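Local coordinates for surface layer protein (PDB 4UJ8) that probably self-assembles into the crystalline surface layer that coats the bacterial cell, this chain being its calcium-binding domains 6 and 7, at residues A[182-187]-A[216-221]; A[191-196]-A[206-211]. One frame throughout, in Å; residues are numbered along the deposited sequence. Where two conformers were deposited one is given.

Contact 1: A[182-187]-A[216-221]; sequences IVSSDT and VTLTLV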
# COMPACT_ATOMS: atom_id res chain seq x y z
N ILE A 182 23.26 3.13 1.91
CA ILE A 182 24.06 3.50 3.06
C ILE A 182 25.50 3.75 2.63
O ILE A 182 26.15 2.87 2.07
CB ILE A 182 24.04 2.40 4.16
CG1 ILE A 182 22.62 2.18 4.70
CG2 ILE A 182 25.01 2.75 5.29
CD1 ILE A 182 22.55 1.05 5.74
N VAL A 183 26.00 4.95 2.88
CA VAL A 183 27.40 5.22 2.54
C VAL A 183 28.30 5.11 3.75
O VAL A 183 28.01 5.68 4.81
CB VAL A 183 27.58 6.62 1.91
CG1 VAL A 183 29.07 6.95 1.74
CG2 VAL A 183 26.86 6.69 0.58
N SER A 184 29.40 4.37 3.58
CA SER A 184 30.43 4.28 4.61
C SER A 184 31.59 5.22 4.28
O SER A 184 32.01 5.30 3.13
CB SER A 184 30.96 2.84 4.73
OG SER A 184 32.07 2.79 5.62
N SER A 185 32.08 5.92 5.30
CA SER A 185 33.24 6.82 5.12
C SER A 185 34.52 6.02 4.87
O SER A 185 35.50 6.55 4.35
CB SER A 185 33.41 7.75 6.33
OG SER A 185 33.69 7.04 7.53
N ASP A 186 34.52 4.74 5.26
CA ASP A 186 35.67 3.87 5.03
C ASP A 186 35.20 2.45 4.73
O ASP A 186 34.94 1.66 5.64
CB ASP A 186 36.61 3.89 6.24
CG ASP A 186 37.95 3.24 5.96
OD1 ASP A 186 38.08 2.57 4.92
OD2 ASP A 186 38.88 3.41 6.78
N THR A 187 35.09 2.12 3.44
CA THR A 187 34.55 0.84 3.02
C THR A 187 35.44 -0.34 3.45
O THR A 187 34.99 -1.48 3.44
CB THR A 187 34.38 0.79 1.50
OG1 THR A 187 35.63 1.07 0.87
CG2 THR A 187 33.34 1.83 1.04
N VAL A 216 33.87 4.40 11.54
CA VAL A 216 33.37 4.97 10.30
C VAL A 216 32.13 5.80 10.56
O VAL A 216 31.50 5.68 11.61
CB VAL A 216 32.99 3.89 9.27
CG1 VAL A 216 34.22 3.17 8.76
CG2 VAL A 216 32.00 2.89 9.86
N THR A 217 31.80 6.64 9.60
CA THR A 217 30.51 7.32 9.59
C THR A 217 29.66 6.64 8.54
O THR A 217 30.08 6.51 7.40
CB THR A 217 30.65 8.80 9.25
OG1 THR A 217 31.41 9.44 10.28
CG2 THR A 217 29.27 9.46 9.15
N LEU A 218 28.49 6.16 8.95
CA LEU A 218 27.52 5.60 8.03
C LEU A 218 26.44 6.64 7.76
O LEU A 218 25.83 7.16 8.69
CB LEU A 218 26.90 4.32 8.59
CG LEU A 218 27.85 3.13 8.79
CD1 LEU A 218 27.07 1.87 9.16
CD2 LEU A 218 28.68 2.88 7.55
N THR A 219 26.24 6.95 6.48
CA THR A 219 25.21 7.90 6.10
C THR A 219 24.09 7.17 5.38
O THR A 219 24.28 6.59 4.30
CB THR A 219 25.75 9.03 5.19
OG1 THR A 219 26.90 9.62 5.80
CG2 THR A 219 24.69 10.10 4.97
N LEU A 220 22.92 7.19 6.00
CA LEU A 220 21.72 6.62 5.40
C LEU A 220 21.10 7.63 4.45
O LEU A 220 20.90 8.78 4.83
CB LEU A 220 20.71 6.23 6.49
CG LEU A 220 20.97 5.00 7.36
CD1 LEU A 220 22.25 5.11 8.19
CD2 LEU A 220 19.77 4.79 8.27
N VAL A 221 20.81 7.21 3.22
CA VAL A 221 20.18 8.09 2.24
C VAL A 221 18.82 7.52 1.86
O VAL A 221 18.71 6.33 1.58
CB VAL A 221 21.05 8.28 0.98
CG1 VAL A 221 20.34 9.14 -0.05
CG2 VAL A 221 22.37 8.92 1.36
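Val183 and Thr219 form the hydrogen-bonded pair at the middle of an antiparallel ladder between strand 179-184, at the margin of a mixed four-stranded sheet, and strand 214-222 next to it. Val183 N reaches Thr219 O at 2.8 Å, and Thr219 N returns a bond to Val183 O at 2.7 Å. Ser185, just past the end of the strand, adds one more, less straight backbone bond beyond the last bridge, its N giving to Thr217 O with an N-H...O angle of 144°. The serine then supplies by side chain what a strand would supply by backbone: OG, held between its own N and carbonyl carbon (chi1 63°), accepts Thr217 N at 2.8 Å in an almost straight bond of 176°.

Apolar contacts lie on the face that carries Ile182, Ser184, Leu218 and Leu220. In one of its two conformers, Ile182 touches its pair partner Leu220 loosely through CG1 and, diagonally, Leu218 CB through CG2. Leu218 bends CD2 over the small Ser184, meeting CB at 3.6 Å; Val216 CG1 packs on Asp186 CB and O. On the other, more exposed face, beta-branched Val183 and Thr219 suit the extended backbone of a strand, and the threonine hydroxyl is tolerated there.

Polar groups close the turn. Ser184 OG, set anti to its N, hydrogen-bonds Ile190 O and also accepts from Asp186 N; the latter bond makes an ST turn. With an alanine here, Ile190 O and Asp186 N would probably both lose their hydroxyl mate and the chain would be less firmly turned after the strand. That Asp186 N to Ser184 OG bond spans 3.2 Å.

Contact 2: A[191-196]-A[206-211]; sequences GSVSNV and SGLAVK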
# COMPACT_ATOMS: atom_id res chain seq x y z
N GLY A 191 31.58 -2.05 4.71
CA GLY A 191 31.21 -1.80 3.33
C GLY A 191 29.98 -0.90 3.19
O GLY A 191 29.10 -0.91 4.04
N SER A 192 29.94 -0.09 2.14
CA SER A 192 28.75 0.67 1.83
C SER A 192 27.68 -0.29 1.35
O SER A 192 27.99 -1.41 0.92
CB SER A 192 29.04 1.75 0.78
OG SER A 192 29.86 2.78 1.32
N VAL A 193 26.42 0.12 1.43
CA VAL A 193 25.32 -0.70 0.91
C VAL A 193 24.58 0.04 -0.20
O VAL A 193 23.98 1.10 0.04
CB VAL A 193 24.31 -1.09 2.01
CG1 VAL A 193 23.14 -1.87 1.40
CG2 VAL A 193 24.99 -1.90 3.10
N SER A 194 24.62 -0.49 -1.41
CA SER A 194 23.96 0.18 -2.53
C SER A 194 22.63 -0.50 -2.88
O SER A 194 21.70 0.16 -3.34
CB SER A 194 24.89 0.22 -3.75
OG SER A 194 25.50 -1.03 -3.97
N ASN A 195 22.56 -1.81 -2.67
CA ASN A 195 21.32 -2.57 -2.81
C ASN A 195 20.77 -2.84 -1.42
O ASN A 195 21.33 -3.65 -0.66
CB ASN A 195 21.56 -3.88 -3.57
CG ASN A 195 20.27 -4.65 -3.85
OD1 ASN A 195 19.22 -4.39 -3.27
ND2 ASN A 195 20.35 -5.61 -4.76
N VAL A 196 19.67 -2.17 -1.08
CA VAL A 196 19.11 -2.23 0.26
C VAL A 196 18.60 -3.65 0.59
O VAL A 196 18.44 -4.01 1.75
CB VAL A 196 17.99 -1.18 0.43
CG1 VAL A 196 17.52 -1.11 1.87
CG2 VAL A 196 18.49 0.18 0.00
N SER A 206 21.36 -8.77 9.49
CA SER A 206 22.75 -8.62 9.13
C SER A 206 22.88 -7.83 7.86
O SER A 206 21.92 -7.65 7.12
CB SER A 206 23.39 -9.99 8.93
OG SER A 206 22.81 -10.63 7.82
N GLY A 207 24.10 -7.37 7.59
CA GLY A 207 24.36 -6.70 6.33
C GLY A 207 25.29 -5.51 6.43
O GLY A 207 25.60 -4.90 5.41
N LEU A 208 25.71 -5.18 7.65
CA LEU A 208 26.76 -4.19 7.85
C LEU A 208 27.96 -4.84 8.53
O LEU A 208 28.35 -4.49 9.64
CB LEU A 208 26.25 -3.01 8.69
CG LEU A 208 25.24 -2.11 7.96
CD1 LEU A 208 24.65 -1.11 8.92
CD2 LEU A 208 25.91 -1.41 6.79
N ALA A 209 28.53 -5.82 7.83
CA ALA A 209 29.63 -6.60 8.37
C ALA A 209 30.88 -5.75 8.61
O ALA A 209 31.21 -4.87 7.81
CB ALA A 209 29.96 -7.75 7.42
N VAL A 210 31.55 -6.02 9.73
CA VAL A 210 32.81 -5.37 10.08
C VAL A 210 33.94 -6.13 9.41
O VAL A 210 34.05 -7.35 9.57
CB VAL A 210 33.04 -5.33 11.61
CG1 VAL A 210 34.41 -4.73 11.95
CG2 VAL A 210 31.93 -4.54 12.29
N LYS A 211 34.74 -5.43 8.63
CA LYS A 211 35.84 -6.06 7.91
C LYS A 211 37.13 -6.00 8.73
O LYS A 211 37.94 -6.92 8.68
CB LYS A 211 36.04 -5.40 6.55
CG LYS A 211 34.88 -5.61 5.57
CD LYS A 211 34.92 -4.56 4.46
CE LYS A 211 34.50 -5.13 3.11
NZ LYS A 211 34.60 -4.11 2.02
O HOH W 1 30.77 -4.59 5.27
O HOH W 2 28.27 -3.49 4.62
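Val193 and Leu208 make the apolar part of this contact between two irregular segments of the long connection from strand 179-184 to strand 214-222. Their side chains meet at about a right angle, methyl against methyl, with Val193 CG2 3.8 Å from Leu208 CD2. The same valine methyl also rests on Gly207 O. In Leu208, CG lies beside the backbone N, and a chi2 of 172° points CD1 straight on, anti to CA, leaving CD2 as the branch turned aside to the valine. Both residues are buried, so apolar side chains suit the place.

The polar part runs through water, since the backbones stand too far apart to bond directly; the closest alpha carbons, of Gly191 and Leu208, are 6.8 Å from each other. One water accepts from Gly191 N at 2.7 Å and donates to Ala209 O at 2.6 Å. A second donates both to Gly191 O, at 2.8 Å, and to Gly207 O, at 3.1 Å. Thus both peptide ends of Gly191 are bridged to the facing segment. Gly207 is glycine for a backbone reason: with phi 141° and psi -3°, any beta carbon would collide with the carbonyl oxygen of Ser206.

Lys211 contributes the aliphatic part of its chain, CD passing 4.2 Å from Gly191 N, while NZ continues to a bond with Thr187 O.

Within the fold, segment 206-211 is fixed by Asp140, whose carboxylate takes the N-H groups of Gly207 and Leu208, and Leu208 leans on Leu142 and Leu145 of helix 142-147. Val193 packs on Ile182 of strand 179-184, so the valine-leucine pair lies between that helix and the sheet.

Contact 2 is nested within the chain loop that contact 1 closes, their centres about 9 Å apart. Contact 1 joins two sheet strands by direct, repeated backbone bonds, whereas contact 2 joins two loop segments mainly through a valine-leucine methyl contact and two bridging waters. Each is partly buried: Ile182, Leu218 and Leu220 of contact 1 and Val193 and Leu208 of contact 2 are inside, with Leu218 touching Leu208 between the two, while Val183 and Ser185, and Ala209 and Lys211, lie at the surface. Beside the margin strand, Val193 N bonds Ile182 O and Ser192 OG bonds Ser184 N, so one backbone N-H and one serine hydroxyl meet its outer side instead of a further strand.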